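Local structure of paraflagellar rod component (Trypanosoma cruzi, 6XYD) at residues A[9-14]-A[79-84]; A[97-102]-A[110-115]. The protein is of unknown molecular function but binds magnesium ions, assembles as four copies and is probably a component of the paraflagellar rod. All coordinates share one frame; numbering follows the deposited sequence. Where two conformers were deposited one is given.

Contact 1. Residues A[9-14]-A[79-84]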
loop_
_atom_site.group_PDB
_atom_site.type_symbol
_atom_site.label_atom_id
_atom_site.label_comp_id
_atom_site.label_asym_id
_atom_site.label_seq_id
_atom_site.Cartn_x
_atom_site.Cartn_y
_atom_site.Cartn_z
ATOM N N VAL A 9 -0.960 -2.295 12.789
ATOM C CA VAL A 9 -2.163 -3.095 13.009
ATOM C C VAL A 9 -2.218 -4.095 11.876
ATOM O O VAL A 9 -2.121 -3.704 10.705
ATOM C CB VAL A 9 -3.467 -2.260 13.101
ATOM C CG1 VAL A 9 -4.690 -3.174 13.240
ATOM C CG2 VAL A 9 -3.404 -1.265 14.260
ATOM N N SER A 10 -2.336 -5.385 12.218
ATOM C CA SER A 10 -2.388 -6.444 11.230
ATOM C C SER A 10 -3.717 -7.202 11.364
ATOM O O SER A 10 -4.153 -7.527 12.472
ATOM C CB SER A 10 -1.193 -7.378 11.396
ATOM O OG SER A 10 -1.055 -8.236 10.280
ATOM N N ALA A 11 -4.374 -7.453 10.238
ATOM C CA ALA A 11 -5.650 -8.147 10.252
ATOM C C ALA A 11 -5.610 -9.303 9.279
ATOM O O ALA A 11 -5.304 -9.094 8.102
ATOM C CB ALA A 11 -6.756 -7.180 9.874
ATOM N N THR A 12 -5.853 -10.527 9.781
ATOM C CA THR A 12 -5.882 -11.756 8.975
ATOM C C THR A 12 -7.308 -12.328 8.985
ATOM O O THR A 12 -7.972 -12.301 10.018
ATOM C CB THR A 12 -4.831 -12.777 9.498
ATOM O OG1 THR A 12 -3.531 -12.222 9.340
ATOM C CG2 THR A 12 -4.887 -14.123 8.758
ATOM N N PHE A 13 -7.767 -12.811 7.839
ATOM C CA PHE A 13 -9.102 -13.416 7.663
ATOM C C PHE A 13 -8.917 -14.713 6.842
ATOM O O PHE A 13 -8.067 -14.725 5.967
ATOM C CB PHE A 13 -10.014 -12.457 6.864
ATOM C CG PHE A 13 -10.130 -11.059 7.436
ATOM C CD1 PHE A 13 -11.134 -10.744 8.343
ATOM C CD2 PHE A 13 -9.269 -10.041 7.019
ATOM C CE1 PHE A 13 -11.231 -9.453 8.889
ATOM C CE2 PHE A 13 -9.379 -8.744 7.547
ATOM C CZ PHE A 13 -10.348 -8.464 8.490
ATOM N N ASN A 14 -9.732 -15.764 7.047
ATOM C CA ASN A 14 -10.773 -15.883 8.068
ATOM C C ASN A 14 -10.453 -17.084 8.971
ATOM O O ASN A 14 -9.792 -18.005 8.513
ATOM C CB ASN A 14 -12.154 -16.068 7.405
ATOM C CG ASN A 14 -12.855 -14.761 7.130
ATOM O OD1 ASN A 14 -13.119 -13.968 8.036
ATOM N ND2 ASN A 14 -13.125 -14.491 5.868
ATOM N N ALA A 79 -14.990 -2.617 6.139
ATOM C CA ALA A 79 -15.607 -1.984 7.308
ATOM C C ALA A 79 -14.704 -2.096 8.549
ATOM O O ALA A 79 -14.548 -1.113 9.268
ATOM C CB ALA A 79 -16.987 -2.586 7.580
ATOM N N VAL A 80 -14.044 -3.264 8.746
ATOM C CA VAL A 80 -13.111 -3.473 9.872
ATOM C C VAL A 80 -11.911 -2.497 9.751
ATOM O O VAL A 80 -11.581 -1.818 10.714
ATOM C CB VAL A 80 -12.658 -4.952 9.987
ATOM C CG1 VAL A 80 -11.421 -5.092 10.868
ATOM C CG2 VAL A 80 -13.798 -5.837 10.500
ATOM N N PHE A 81 -11.303 -2.409 8.555
ATOM C CA PHE A 81 -10.166 -1.493 8.309
ATOM C C PHE A 81 -10.577 -0.055 8.576
ATOM O O PHE A 81 -9.856 0.677 9.248
ATOM C CB PHE A 81 -9.645 -1.620 6.867
ATOM C CG PHE A 81 -9.181 -2.999 6.463
ATOM C CD1 PHE A 81 -8.629 -3.873 7.404
ATOM C CD2 PHE A 81 -9.278 -3.425 5.140
ATOM C CE1 PHE A 81 -8.207 -5.158 7.024
ATOM C CE2 PHE A 81 -8.850 -4.704 4.763
ATOM C CZ PHE A 81 -8.327 -5.563 5.712
ATOM N N LEU A 82 -11.735 0.339 8.064
ATOM C CA LEU A 82 -12.221 1.702 8.232
ATOM C C LEU A 82 -12.432 2.052 9.705
ATOM O O LEU A 82 -11.980 3.110 10.135
ATOM C CB LEU A 82 -13.512 1.914 7.431
ATOM C CG LEU A 82 -14.017 3.351 7.353
ATOM C CD1 LEU A 82 -12.950 4.288 6.802
ATOM C CD2 LEU A 82 -15.247 3.430 6.492
ATOM N N THR A 83 -13.078 1.152 10.487
ATOM C CA THR A 83 -13.336 1.412 11.925
ATOM C C THR A 83 -12.027 1.546 12.686
ATOM O O THR A 83 -11.928 2.399 13.553
ATOM C CB THR A 83 -14.231 0.335 12.575
ATOM O OG1 THR A 83 -13.569 -0.928 12.549
ATOM C CG2 THR A 83 -15.564 0.219 11.928
ATOM N N ILE A 84 -11.015 0.715 12.340
ATOM C CA ILE A 84 -9.693 0.765 12.983
ATOM C C ILE A 84 -9.024 2.102 12.670
ATOM O O ILE A 84 -8.551 2.775 13.571
ATOM C CB ILE A 84 -8.820 -0.448 12.553
ATOM C CG1 ILE A 84 -9.356 -1.766 13.176
ATOM C CG2 ILE A 84 -7.330 -0.237 12.900
ATOM C CD1 ILE A 84 -8.752 -3.056 12.481
#
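With CG beside the backbone N and anti to the carbonyl carbon in both Phe13 (chi1 -54°) and Phe81 (chi1 -58°), the two rings approach each other from opposite directions between strand and helix. There CE2 of Phe13 comes to 3.8 Å from CE1 of Phe81, and CE1 of Phe81 lies at the edge of the Phe13 ring, near its plane. The planes stand 70° apart, with the centroids 6.0 Å from each other, an oblique meeting. CE1 of Phe81 is shared: CB of Ala11 also meets it at 3.8 Å, touching the ring at its edge, in plane. Farther out on Phe13, CZ reaches CG1 of Val80 at 4.3 Å. At the other end of the interface, branched aliphatic chains take over. CG1 of Val9, placed anti to its own nitrogen, sits against both CG2 and CD1 of Ile84, 4.0 Å from CG2.

No hydrogen bond joins the two segments. Alternate strand residues Val9, Ala11 and Phe13 direct their side chains to the helix, while Ser10 and Thr12 face the reverse side of the sheet, where their hydroxyls bond to Lys112 and Thr110. On the helix, Thr83 OG1 bonds to Val80 O at 2.8 Å, so this carbonyl accepts two donors, the second being Ile84 N.

Ile18 and Ile37 extend this apolar layer, in which every touching residue is buried. Strand and helix run nearly antiparallel, and the axes of the two segments come within 10.6 Å. Such packing of a helix on one face of an antiparallel sheet is the hydrophobic core of a two-layer alpha/beta fold.

Contact 2. Residues A[97-102]-A[110-115]. With MG (magnesium ion), chain H; MG (magnesium ion), chain J.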
loop_
_atom_site.group_PDB
_atom_site.type_symbol
_atom_site.label_atom_id
_atom_site.label_comp_id
_atom_site.label_asym_id
_atom_site.label_seq_id
_atom_site.Cartn_x
_atom_site.Cartn_y
_atom_site.Cartn_z
ATOM N N ALA A 97 0.629 4.157 5.667
ATOM C CA ALA A 97 0.832 3.141 4.634
ATOM C C ALA A 97 0.056 1.886 4.971
ATOM O O ALA A 97 -0.302 1.669 6.133
ATOM C CB ALA A 97 2.320 2.804 4.529
ATOM N N SER A 98 -0.123 1.018 3.973
ATOM C CA SER A 98 -0.778 -0.279 4.150
ATOM C C SER A 98 -0.164 -1.264 3.153
ATOM O O SER A 98 0.457 -0.841 2.171
ATOM C CB SER A 98 -2.290 -0.149 3.879
ATOM O OG SER A 98 -2.945 -1.392 4.117
ATOM N N ASN A 99 -0.336 -2.569 3.400
ATOM C CA ASN A 99 0.014 -3.583 2.431
ATOM C C ASN A 99 -0.852 -4.789 2.709
ATOM O O ASN A 99 -1.456 -4.886 3.794
ATOM C CB ASN A 99 1.528 -3.900 2.428
ATOM C CG ASN A 99 2.028 -4.494 3.723
ATOM O OD1 ASN A 99 1.474 -5.465 4.239
ATOM N ND2 ASN A 99 3.102 -3.945 4.249
ATOM N N SER A 100 -0.922 -5.711 1.764
ATOM C CA SER A 100 -1.740 -6.904 1.925
ATOM C C SER A 100 -1.209 -8.036 1.079
ATOM O O SER A 100 -0.613 -7.787 0.026
ATOM C CB SER A 100 -3.188 -6.611 1.531
ATOM O OG SER A 100 -4.062 -7.629 1.986
ATOM N N ILE A 101 -1.432 -9.280 1.537
ATOM C CA ILE A 101 -1.062 -10.499 0.805
ATOM C C ILE A 101 -2.178 -11.494 0.957
ATOM O O ILE A 101 -2.894 -11.466 1.967
ATOM C CB ILE A 101 0.287 -11.126 1.267
ATOM C CG1 ILE A 101 0.275 -11.508 2.789
ATOM C CG2 ILE A 101 1.478 -10.240 0.902
ATOM C CD1 ILE A 101 1.494 -12.368 3.248
ATOM N N ARG A 102 -2.320 -12.395 -0.021
ATOM C CA ARG A 102 -3.231 -13.518 0.100
ATOM C C ARG A 102 -2.414 -14.792 -0.045
ATOM O O ARG A 102 -1.592 -14.898 -0.960
ATOM C CB ARG A 102 -4.381 -13.466 -0.912
ATOM C CG ARG A 102 -5.439 -14.554 -0.629
ATOM C CD ARG A 102 -6.584 -14.579 -1.611
ATOM N NE ARG A 102 -7.536 -15.650 -1.281
ATOM C CZ ARG A 102 -7.417 -16.913 -1.689
ATOM N NH1 ARG A 102 -6.398 -17.276 -2.463
ATOM N NH2 ARG A 102 -8.320 -17.819 -1.336
ATOM N N THR A 110 -3.870 -11.286 4.709
ATOM C CA THR A 110 -3.330 -10.509 5.808
ATOM C C THR A 110 -3.065 -9.098 5.301
ATOM O O THR A 110 -2.375 -8.927 4.296
ATOM C CB THR A 110 -2.023 -11.155 6.348
ATOM O OG1 THR A 110 -2.313 -12.455 6.890
ATOM C CG2 THR A 110 -1.354 -10.298 7.439
ATOM N N THR A 111 -3.559 -8.105 6.030
ATOM C CA THR A 111 -3.412 -6.686 5.712
ATOM C C THR A 111 -2.759 -5.991 6.884
ATOM O O THR A 111 -3.159 -6.202 8.043
ATOM C CB THR A 111 -4.780 -6.076 5.412
ATOM O OG1 THR A 111 -5.348 -6.757 4.297
ATOM C CG2 THR A 111 -4.714 -4.537 5.149
ATOM N N LYS A 112 -1.752 -5.169 6.589
ATOM C CA LYS A 112 -1.079 -4.376 7.602
ATOM C C LYS A 112 -1.359 -2.903 7.397
ATOM O O LYS A 112 -1.432 -2.429 6.250
ATOM C CB LYS A 112 0.425 -4.669 7.661
ATOM C CG LYS A 112 0.682 -6.134 8.077
ATOM C CD LYS A 112 2.122 -6.504 8.122
ATOM C CE LYS A 112 2.276 -8.005 8.260
ATOM N NZ LYS A 112 1.692 -8.477 9.537
ATOM N N LEU A 113 -1.562 -2.193 8.494
ATOM C CA LEU A 113 -1.823 -0.757 8.486
ATOM C C LEU A 113 -0.792 -0.111 9.398
ATOM O O LEU A 113 -0.619 -0.549 10.547
ATOM C CB LEU A 113 -3.251 -0.471 9.004
ATOM C CG LEU A 113 -4.413 -1.039 8.171
ATOM C CD1 LEU A 113 -5.719 -1.031 8.972
ATOM C CD2 LEU A 113 -4.603 -0.241 6.890
ATOM N N PHE A 114 -0.060 0.881 8.874
ATOM C CA PHE A 114 1.014 1.545 9.619
ATOM C C PHE A 114 0.620 2.956 9.982
ATOM O O PHE A 114 0.199 3.735 9.109
ATOM C CB PHE A 114 2.325 1.538 8.823
ATOM C CG PHE A 114 2.808 0.156 8.472
ATOM C CD1 PHE A 114 3.508 -0.611 9.400
ATOM C CD2 PHE A 114 2.573 -0.383 7.211
ATOM C CE1 PHE A 114 3.965 -1.891 9.069
ATOM C CE2 PHE A 114 3.006 -1.676 6.895
ATOM C CZ PHE A 114 3.707 -2.410 7.822
ATOM N N PHE A 115 0.796 3.306 11.262
ATOM C CA PHE A 115 0.397 4.608 11.775
ATOM C C PHE A 115 1.562 5.314 12.444
ATOM O O PHE A 115 2.437 4.674 13.007
ATOM C CB PHE A 115 -0.751 4.456 12.788
ATOM C CG PHE A 115 -1.977 3.757 12.242
ATOM C CD1 PHE A 115 -2.059 2.368 12.238
ATOM C CD2 PHE A 115 -3.064 4.489 11.765
ATOM C CE1 PHE A 115 -3.194 1.724 11.726
ATOM C CE2 PHE A 115 -4.193 3.849 11.250
ATOM C CZ PHE A 115 -4.260 2.471 11.244
HETATM MG MG MG H . 0.381 0.154 0.156
HETATM MG MG MG J . -0.268 -6.981 -2.145
HETATM O O HOH W 1 0.406 -7.912 4.861
#
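Strands 97-102 and 110-115 run antiparallel, 4.6 Å apart at their axes, with Ala97-Phe114, Asn99-Lys112 and Ile101-Thr110 as hydrogen-bonded pairs and Ser98-Leu113 and Ser100-Thr111 as non-hydrogen-bonded ones. The Ala97 N to Phe114 O bond is weak. Lys112 O is gripped twice, by Asn99 N and by Ser98 OG, the two donors arriving from opposite faces of the carbonyl plane. The Ser98 OG to Lys112 O distance is 2.8 Å. On the same side of the sheet as Ser98, in one of the two conformers of Ser100, its OG shares a hydrogen bond with Thr111 OG1 (2.8 Å).

On the other side, Asn99 lies alongside Lys112, its OD1 against CB of the lysine. A chi1 of 64° sets CG between the backbone N and the carbonyl carbon, bringing ND2 to the edge of the Phe114 ring, 3.5 Å from CE2, with amide and ring planes 64° apart. ND2 is hydrogen-bonded instead to Ser98 OG of a neighbouring subunit; a water bridges Asn99 OD1 to Thr110 O. Lys112 NZ forms a salt bridge with Asp74 of that same subunit.

Ser98 O and Ser100 O each bind a magnesium ion, at 2.2 and 2.3 Å, and the same carbonyls of three other subunits join them at the ions.

This hairpin forms one edge of the sheet within its own chain: strand 94-103 is outermost, strand 108-116 pairs with strand 6-13, and Thr111 and Phe115 pack against helix 74-90.

From the N terminus, strand 6-13 enters the sheet first. Strands 17-21, 55-57 and 62-66 and helix 27-41 lie between the two halves of contact 1, which closes a loop of 64 residues where helix 74-90 packs back onto that first strand. The chain then passes directly to strand 94-103, and contact 2 closes a far shorter loop of seven residues. The two lie in series, neither nested nor crossing. They meet because strand 108-116 returns beside strand 6-13: Val9 O and Leu113 N probably form a hydrogen bond, and CZ of Phe81 packs on OG1 of Thr111. Helix layer, sheet and magnesium-bearing edge are thereby connected.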